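PDB 6UUK: muramoyltetrapeptide carboxypeptidase from Oxalobacter formigenes OXCC13, which probably acts as a serine-type LD-carboxypeptidase of the S66 family, trimming the terminal residue from muropeptide tetrapeptides of the bacterial cell wall. Local coordinates for residues L243-I248 / K272-G277; G216-G221 / V321-G326. All coordinates share one frame; numbering follows the deposited sequence.

In the fold
All four segments fall in the sequence range of the LD-carboxypeptidase C-terminal family, and the two contact centres are 10 Å apart. Interaction 1 pairs neighbouring parallel strands, 242-248 and 273-280, of a mixed sheet; interaction 2 sets the next strand of that sheet, 213-222, against the short strand 323-325, which forms an edge of the other sheet. Along the chain interaction 1 is nested inside the loop that interaction 2 closes, in the order 216-221, 243-248, 272-277, 321-326. Strands 213-222 and 242-248 are adjacent, joined by probable backbone hydrogen bonds between F244 and both W219 and G221. The two contacts thus link the junction of the sheets to the strand carrying E246, a predicted charge-relay residue.

Interaction 1 of 2, residues L243-I248 / K272-G277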
ATOM      1  N   LEU B 243      15.139   6.856  -9.337  1.00 15.63           N
ATOM      2  CA  LEU B 243      14.180   5.883  -8.831  1.00 17.47           C
ATOM      3  C   LEU B 243      13.288   5.391  -9.963  1.00 12.62           C
ATOM      4  O   LEU B 243      12.774   6.194 -10.749  1.00 19.89           O
ATOM      5  CB  LEU B 243      13.330   6.497  -7.717  1.00 19.34           C
ATOM      6  CG  LEU B 243      12.283   5.601  -7.051  1.00 15.65           C
ATOM      7  CD1 LEU B 243      12.948   4.472  -6.285  1.00 14.69           C
ATOM      8  CD2 LEU B 243      11.389   6.417  -6.134  1.00 18.40           C
ATOM      9  N   PHE B 244      13.107   4.073 -10.044  1.00 18.67           N
ATOM     10  CA  PHE B 244      12.232   3.456 -11.028  1.00 12.43           C
ATOM     11  C   PHE B 244      11.195   2.589 -10.328  1.00 13.26           C
ATOM     12  O   PHE B 244      11.478   1.960  -9.303  1.00 12.59           O
ATOM     13  CB  PHE B 244      13.026   2.617 -12.045  1.00 17.31           C
ATOM     14  CG  PHE B 244      13.669   1.390 -11.458  1.00 16.16           C
ATOM     15  CD1 PHE B 244      14.915   1.463 -10.857  1.00 16.92           C
ATOM     16  CD2 PHE B 244      13.035   0.159 -11.523  1.00 12.84           C
ATOM     17  CE1 PHE B 244      15.509   0.335 -10.322  1.00 14.37           C
ATOM     18  CE2 PHE B 244      13.624  -0.971 -10.990  1.00 12.65           C
ATOM     19  CZ  PHE B 244      14.864  -0.883 -10.389  1.00 14.56           C
ATOM     20  N   VAL B 245       9.982   2.563 -10.888  1.00 21.69           N
ATOM     21  CA  VAL B 245       8.866   1.826 -10.311  1.00 15.51           C
ATOM     22  C   VAL B 245       8.101   1.108 -11.415  1.00 14.63           C
ATOM     23  O   VAL B 245       8.181   1.462 -12.594  1.00 16.17           O
ATOM     24  CB  VAL B 245       7.905   2.741  -9.516  1.00 20.18           C
ATOM     25  CG1 VAL B 245       8.587   3.286  -8.273  1.00 12.85           C
ATOM     26  CG2 VAL B 245       7.404   3.875 -10.397  1.00 15.30           C
ATOM     27  N   GLU B 246       7.350   0.085 -11.011  1.00 16.91           N
ATOM     28  CA  GLU B 246       6.481  -0.661 -11.910  1.00 17.21           C
ATOM     29  C   GLU B 246       5.458  -1.415 -11.071  1.00 16.53           C
ATOM     30  O   GLU B 246       5.643  -1.608  -9.867  1.00 19.97           O
ATOM     31  CB  GLU B 246       7.276  -1.621 -12.805  1.00 17.37           C
ATOM     32  CG  GLU B 246       8.197  -2.586 -12.063  1.00 14.03           C
ATOM     33  CD  GLU B 246       7.466  -3.784 -11.487  1.00 16.62           C
ATOM     34  OE1 GLU B 246       7.869  -4.265 -10.406  1.00 26.18           O
ATOM     35  OE2 GLU B 246       6.486  -4.242 -12.111  1.00 17.52           O
ATOM     36  N   ASP B 247       4.380  -1.845 -11.723  1.00 19.85           N
ATOM     37  CA  ASP B 247       3.309  -2.556 -11.035  1.00 22.71           C
ATOM     38  C   ASP B 247       2.378  -3.169 -12.074  1.00 18.60           C
ATOM     39  O   ASP B 247       2.470  -2.879 -13.269  1.00 18.08           O
ATOM     40  CB  ASP B 247       2.535  -1.627 -10.095  1.00 19.72           C
ATOM     41  CG  ASP B 247       2.179  -2.293  -8.781  1.00 17.63           C
ATOM     42  OD1 ASP B 247       2.052  -3.535  -8.757  1.00 24.29           O
ATOM     43  OD2 ASP B 247       2.027  -1.573  -7.772  1.00 18.22           O
ATOM     44  N   ILE B 248       1.473  -4.027 -11.593  1.00 22.80           N
ATOM     45  CA  ILE B 248       0.436  -4.639 -12.415  1.00 26.87           C
ATOM     46  C   ILE B 248      -0.846  -4.733 -11.599  1.00 27.57           C
ATOM     47  O   ILE B 248      -0.837  -4.638 -10.370  1.00 27.87           O
ATOM     48  CB  ILE B 248       0.827  -6.041 -12.934  1.00 31.48           C
ATOM     49  CG1 ILE B 248       1.395  -6.893 -11.796  1.00 23.84           C
ATOM     50  CG2 ILE B 248       1.797  -5.930 -14.100  1.00 35.84           C
ATOM     51  CD1 ILE B 248       1.538  -8.358 -12.143  1.00 29.51           C
ATOM     52  N   LYS B 272      16.802  12.529  -8.158  1.00 18.30           N
ATOM     53  CA  LYS B 272      17.072  13.393  -9.300  1.00 22.22           C
ATOM     54  C   LYS B 272      16.050  13.232 -10.417  1.00 18.29           C
ATOM     55  O   LYS B 272      15.793  14.193 -11.152  1.00 15.97           O
ATOM     56  CB  LYS B 272      18.476  13.122  -9.848  1.00 20.93           C
ATOM     57  CG  LYS B 272      19.598  13.537  -8.911  1.00 22.93           C
ATOM     58  CD  LYS B 272      20.964  13.298  -9.535  1.00 23.93           C
ATOM     59  CE  LYS B 272      22.082  13.768  -8.615  1.00 18.72           C
ATOM     60  NZ  LYS B 272      23.428  13.499  -9.190  1.00 17.67           N
ATOM     61  N   ALA B 273      15.464  12.046 -10.562  1.00 19.45           N
ATOM     62  CA  ALA B 273      14.468  11.808 -11.597  1.00 18.03           C
ATOM     63  C   ALA B 273      13.672  10.563 -11.241  1.00 17.98           C
ATOM     64  O   ALA B 273      14.179   9.654 -10.578  1.00 15.77           O
ATOM     65  CB  ALA B 273      15.114  11.650 -12.979  1.00 18.31           C
ATOM     66  N   LEU B 274      12.419  10.537 -11.687  1.00 17.22           N
ATOM     67  CA  LEU B 274      11.526   9.402 -11.489  1.00 15.46           C
ATOM     68  C   LEU B 274      11.304   8.718 -12.830  1.00 13.38           C
ATOM     69  O   LEU B 274      10.892   9.364 -13.798  1.00 11.34           O
ATOM     70  CB  LEU B 274      10.195   9.849 -10.884  1.00 14.51           C
ATOM     71  CG  LEU B 274       9.128   8.764 -10.725  1.00 13.76           C
ATOM     72  CD1 LEU B 274       9.591   7.686  -9.754  1.00 15.85           C
ATOM     73  CD2 LEU B 274       7.805   9.365 -10.276  1.00 13.33           C
ATOM     74  N   VAL B 275      11.580   7.417 -12.885  1.00 21.36           N
ATOM     75  CA  VAL B 275      11.437   6.626 -14.101  1.00 13.54           C
ATOM     76  C   VAL B 275      10.265   5.673 -13.916  1.00 16.98           C
ATOM     77  O   VAL B 275      10.189   4.958 -12.909  1.00 16.95           O
ATOM     78  CB  VAL B 275      12.728   5.861 -14.433  1.00  9.82           C
ATOM     79  CG1 VAL B 275      12.591   5.145 -15.765  1.00 16.12           C
ATOM     80  CG2 VAL B 275      13.911   6.812 -14.459  1.00 17.07           C
ATOM     81  N   LEU B 276       9.353   5.663 -14.883  1.00 17.08           N
ATOM     82  CA  LEU B 276       8.158   4.831 -14.829  1.00 14.31           C
ATOM     83  C   LEU B 276       8.344   3.620 -15.734  1.00 15.25           C
ATOM     84  O   LEU B 276       8.562   3.767 -16.941  1.00 13.90           O
ATOM     85  CB  LEU B 276       6.920   5.625 -15.243  1.00 14.79           C
ATOM     86  CG  LEU B 276       6.071   6.222 -14.118  1.00 13.15           C
ATOM     87  CD1 LEU B 276       6.914   7.083 -13.192  1.00 18.25           C
ATOM     88  CD2 LEU B 276       4.915   7.027 -14.691  1.00 13.59           C
ATOM     89  N   GLY B 277       8.257   2.427 -15.149  1.00 21.08           N
ATOM     90  CA  GLY B 277       8.333   1.190 -15.900  1.00 20.51           C
ATOM     91  C   GLY B 277       6.994   0.803 -16.488  1.00 17.35           C
ATOM     92  O   GLY B 277       6.147   1.653 -16.787  1.00 16.95           O
TER
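L243 and V245 bond to strand 273-277 through both their backbone N and O atoms, forming a parallel ladder. L243 N donates to A273 O and its O accepts from V275 N at 2.7 Å, a nearly straight bond with 169° at the hydrogen. V245 N then reaches V275 O at 3.1 Å, and V245 O takes G277 N at 2.7 Å. Between these rungs F244 CA lies 3.2 Å from V275 O in a CA-H...O contact.

Side chains alternate between the two faces. L243, V245, L274 and L276 share one, where CD1 of L274 comes within 4.2 Å of L243 CD2 and V245 CG2 reaches L276 CD1 at 4.3 Å. On the other face F244 and V275 touch through their CB atoms, 4.0 Å apart. A chi1 of 68° sets F244 CG between the backbone N and carbonyl carbon; the ring beyond it leads away from V275 and packs on L218 of strand 213-222. Helix 252-264 links the paired strands in a beta-alpha-beta unit, and L223 and L226 of helix 223-228 touch V245.

E246, predicted to belong to the charge relay, follows the last rung. Its carboxylate turns away from G277 and makes weak hydrogen bonds to H316 and N222. Pairing of V245 with G277, together with backbone bonds of F244 to G221 and E246 to L223, is consistent with a main chain held firmly beneath this acidic group.

Interaction 2 of 2, residues G216-G221 / V321-G326; sequences GTLWGG and VTLPVG
L218 O accepts a hydrogen bond from G326 N at 2.6 Å, the single hydrogen bond between segments 216-221 and 321-326. It is short and close to straight, 164° at the hydrogen, and the donor sits almost in line with the carbonyl bond. G326 has a positive phi, and at its backbone angles a CB would collide with the carbonyl O of V325.

The tight part of the contact surrounds this bond. V325 lies against the backbone beyond L218: its CG1, anti to the backbone N (chi1 173°), is 4.0 Å from W219 CA and almost as near W219 CB, while CG2 approaches G220 O at 3.8 Å. L218 extends its CD2 branch to the CB of L323, 4.2 Å away, and the same methyl comes to 4.1 Å from P324 O. F244 of strand 242-248 also touches L323 and V325, and M159 of helix 155-163 packs against both V325 and W219.

Strand 323-325 runs at 99° to strand 216-221, so the two meet around one crossing instead of pairing along their length. The short strand belongs to the sheet of the N-terminal half, antiparallel to 168-170, whereas 213-222 lies in the C-terminal sheet; the chain then turns at G326 and enters strand 328-333, the antiparallel neighbour of 213-222. Crossing and turn together join the two sheets. W219 points its indole away from the crossing, NE1 hydrogen-bonded to Q271.

Toward solvent the contact thins to T217, partly exposed like G326. Here the T217 side chain reaches across through its methyl CG2 alone, 3.7 Å from G326 O.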
ATOM      1  N   GLY B 216      22.833   9.326 -11.093  1.00 19.90           N
ATOM      2  CA  GLY B 216      22.775   9.006  -9.686  1.00 18.88           C
ATOM      3  C   GLY B 216      22.649   7.516  -9.461  1.00 13.70           C
ATOM      4  O   GLY B 216      22.792   6.713 -10.385  1.00 14.48           O
ATOM      5  N   THR B 217      22.376   7.158  -8.209  1.00 21.11           N
ATOM      6  CA  THR B 217      22.251   5.759  -7.820  1.00 17.50           C
ATOM      7  C   THR B 217      20.893   5.224  -8.257  1.00 21.14           C
ATOM      8  O   THR B 217      19.852   5.764  -7.869  1.00 18.03           O
ATOM      9  CB  THR B 217      22.429   5.605  -6.311  1.00 18.20           C
ATOM     10  OG1 THR B 217      23.704   6.130  -5.921  1.00 26.20           O
ATOM     11  CG2 THR B 217      22.349   4.139  -5.912  1.00 16.65           C
ATOM     12  N   LEU B 218      20.904   4.164  -9.062  1.00 23.57           N
ATOM     13  CA  LEU B 218      19.669   3.556  -9.538  1.00 15.09           C
ATOM     14  C   LEU B 218      19.108   2.615  -8.480  1.00 15.52           C
ATOM     15  O   LEU B 218      19.833   1.777  -7.936  1.00 19.73           O
ATOM     16  CB  LEU B 218      19.916   2.799 -10.841  1.00 12.52           C
ATOM     17  CG  LEU B 218      18.682   2.215 -11.531  1.00 13.49           C
ATOM     18  CD1 LEU B 218      17.769   3.326 -12.027  1.00 10.37           C
ATOM     19  CD2 LEU B 218      19.086   1.298 -12.673  1.00  9.72           C
ATOM     20  N   TRP B 219      17.815   2.750  -8.197  1.00 12.45           N
ATOM     21  CA  TRP B 219      17.164   1.911  -7.202  1.00 14.30           C
ATOM     22  C   TRP B 219      15.658   1.981  -7.404  1.00 20.58           C
ATOM     23  O   TRP B 219      15.146   2.881  -8.074  1.00 17.21           O
ATOM     24  CB  TRP B 219      17.539   2.335  -5.779  1.00 15.07           C
ATOM     25  CG  TRP B 219      16.996   3.672  -5.377  1.00 15.25           C
ATOM     26  CD1 TRP B 219      17.394   4.891  -5.840  1.00 12.22           C
ATOM     27  CD2 TRP B 219      15.964   3.923  -4.416  1.00 12.68           C
ATOM     28  NE1 TRP B 219      16.667   5.888  -5.234  1.00 14.34           N
ATOM     29  CE2 TRP B 219      15.783   5.319  -4.354  1.00 13.74           C
ATOM     30  CE3 TRP B 219      15.172   3.104  -3.606  1.00 18.90           C
ATOM     31  CZ2 TRP B 219      14.845   5.914  -3.514  1.00 13.52           C
ATOM     32  CZ3 TRP B 219      14.241   3.696  -2.772  1.00 20.47           C
ATOM     33  CH2 TRP B 219      14.085   5.087  -2.732  1.00 16.94           C
ATOM     34  N   GLY B 220      14.957   1.013  -6.815  1.00 12.93           N
ATOM     35  CA  GLY B 220      13.518   0.926  -6.891  1.00 12.58           C
ATOM     36  C   GLY B 220      13.085  -0.481  -7.231  1.00 16.41           C
ATOM     37  O   GLY B 220      13.809  -1.452  -6.989  1.00 21.66           O
ATOM     38  N   GLY B 221      11.886  -0.590  -7.798  1.00 15.08           N
ATOM     39  CA  GLY B 221      11.341  -1.879  -8.174  1.00 12.15           C
ATOM     40  C   GLY B 221       9.830  -1.880  -8.281  1.00 15.68           C
ATOM     41  O   GLY B 221       9.256  -1.138  -9.084  1.00 18.53           O
ATOM     42  N   VAL B 321      14.125  -6.008 -18.713  1.00 16.74           N
ATOM     43  CA  VAL B 321      15.565  -5.846 -18.587  1.00 16.23           C
ATOM     44  C   VAL B 321      15.969  -6.119 -17.144  1.00 20.02           C
ATOM     45  O   VAL B 321      15.140  -6.152 -16.229  1.00 23.03           O
ATOM     46  CB  VAL B 321      16.030  -4.443 -19.029  1.00 23.17           C
ATOM     47  CG1 VAL B 321      15.747  -4.229 -20.507  1.00 17.27           C
ATOM     48  CG2 VAL B 321      15.352  -3.371 -18.190  1.00 16.84           C
ATOM     49  N   THR B 322      17.269  -6.320 -16.947  1.00 16.55           N
ATOM     50  CA  THR B 322      17.844  -6.536 -15.625  1.00 17.85           C
ATOM     51  C   THR B 322      18.484  -5.230 -15.167  1.00 25.79           C
ATOM     52  O   THR B 322      19.475  -4.779 -15.749  1.00 23.91           O
ATOM     53  CB  THR B 322      18.862  -7.674 -15.647  1.00 22.05           C
ATOM     54  OG1 THR B 322      18.200  -8.901 -15.972  1.00 22.35           O
ATOM     55  CG2 THR B 322      19.535  -7.810 -14.290  1.00 21.38           C
ATOM     56  N   LEU B 323      17.915  -4.625 -14.127  1.00 27.70           N
ATOM     57  CA  LEU B 323      18.370  -3.334 -13.632  1.00 21.45           C
ATOM     58  C   LEU B 323      19.153  -3.523 -12.344  1.00 19.49           C
ATOM     59  O   LEU B 323      18.583  -3.976 -11.339  1.00 25.21           O
ATOM     60  CB  LEU B 323      17.185  -2.398 -13.402  1.00 16.28           C
ATOM     61  CG  LEU B 323      16.365  -2.047 -14.644  1.00 17.49           C
ATOM     62  CD1 LEU B 323      15.189  -1.152 -14.287  1.00 12.77           C
ATOM     63  CD2 LEU B 323      17.244  -1.387 -15.696  1.00 16.45           C
ATOM     64  N   PRO B 324      20.449  -3.200 -12.323  1.00 23.08           N
ATOM     65  CA  PRO B 324      21.221  -3.312 -11.078  1.00 18.10           C
ATOM     66  C   PRO B 324      20.779  -2.304 -10.030  1.00 20.46           C
ATOM     67  O   PRO B 324      21.117  -1.119 -10.120  1.00 15.43           O
ATOM     68  CB  PRO B 324      22.664  -3.049 -11.533  1.00 17.40           C
ATOM     69  CG  PRO B 324      22.657  -3.282 -13.014  1.00 15.15           C
ATOM     70  CD  PRO B 324      21.300  -2.860 -13.474  1.00 15.61           C
ATOM     71  N   VAL B 325      20.024  -2.762  -9.035  1.00 18.50           N
ATOM     72  CA  VAL B 325      19.593  -1.885  -7.951  1.00 12.15           C
ATOM     73  C   VAL B 325      20.799  -1.547  -7.085  1.00 22.07           C
ATOM     74  O   VAL B 325      21.430  -2.435  -6.499  1.00 19.13           O
ATOM     75  CB  VAL B 325      18.479  -2.537  -7.125  1.00 19.19           C
ATOM     76  CG1 VAL B 325      18.171  -1.694  -5.899  1.00 14.44           C
ATOM     77  CG2 VAL B 325      17.233  -2.723  -7.975  1.00 20.43           C
ATOM     78  N   GLY B 326      21.123  -0.260  -6.999  1.00 20.10           N
ATOM     79  CA  GLY B 326      22.287   0.202  -6.275  1.00 15.07           C
ATOM     80  C   GLY B 326      23.446   0.626  -7.149  1.00 17.36           C
ATOM     81  O   GLY B 326      24.447   1.127  -6.621  1.00 19.00           O
TER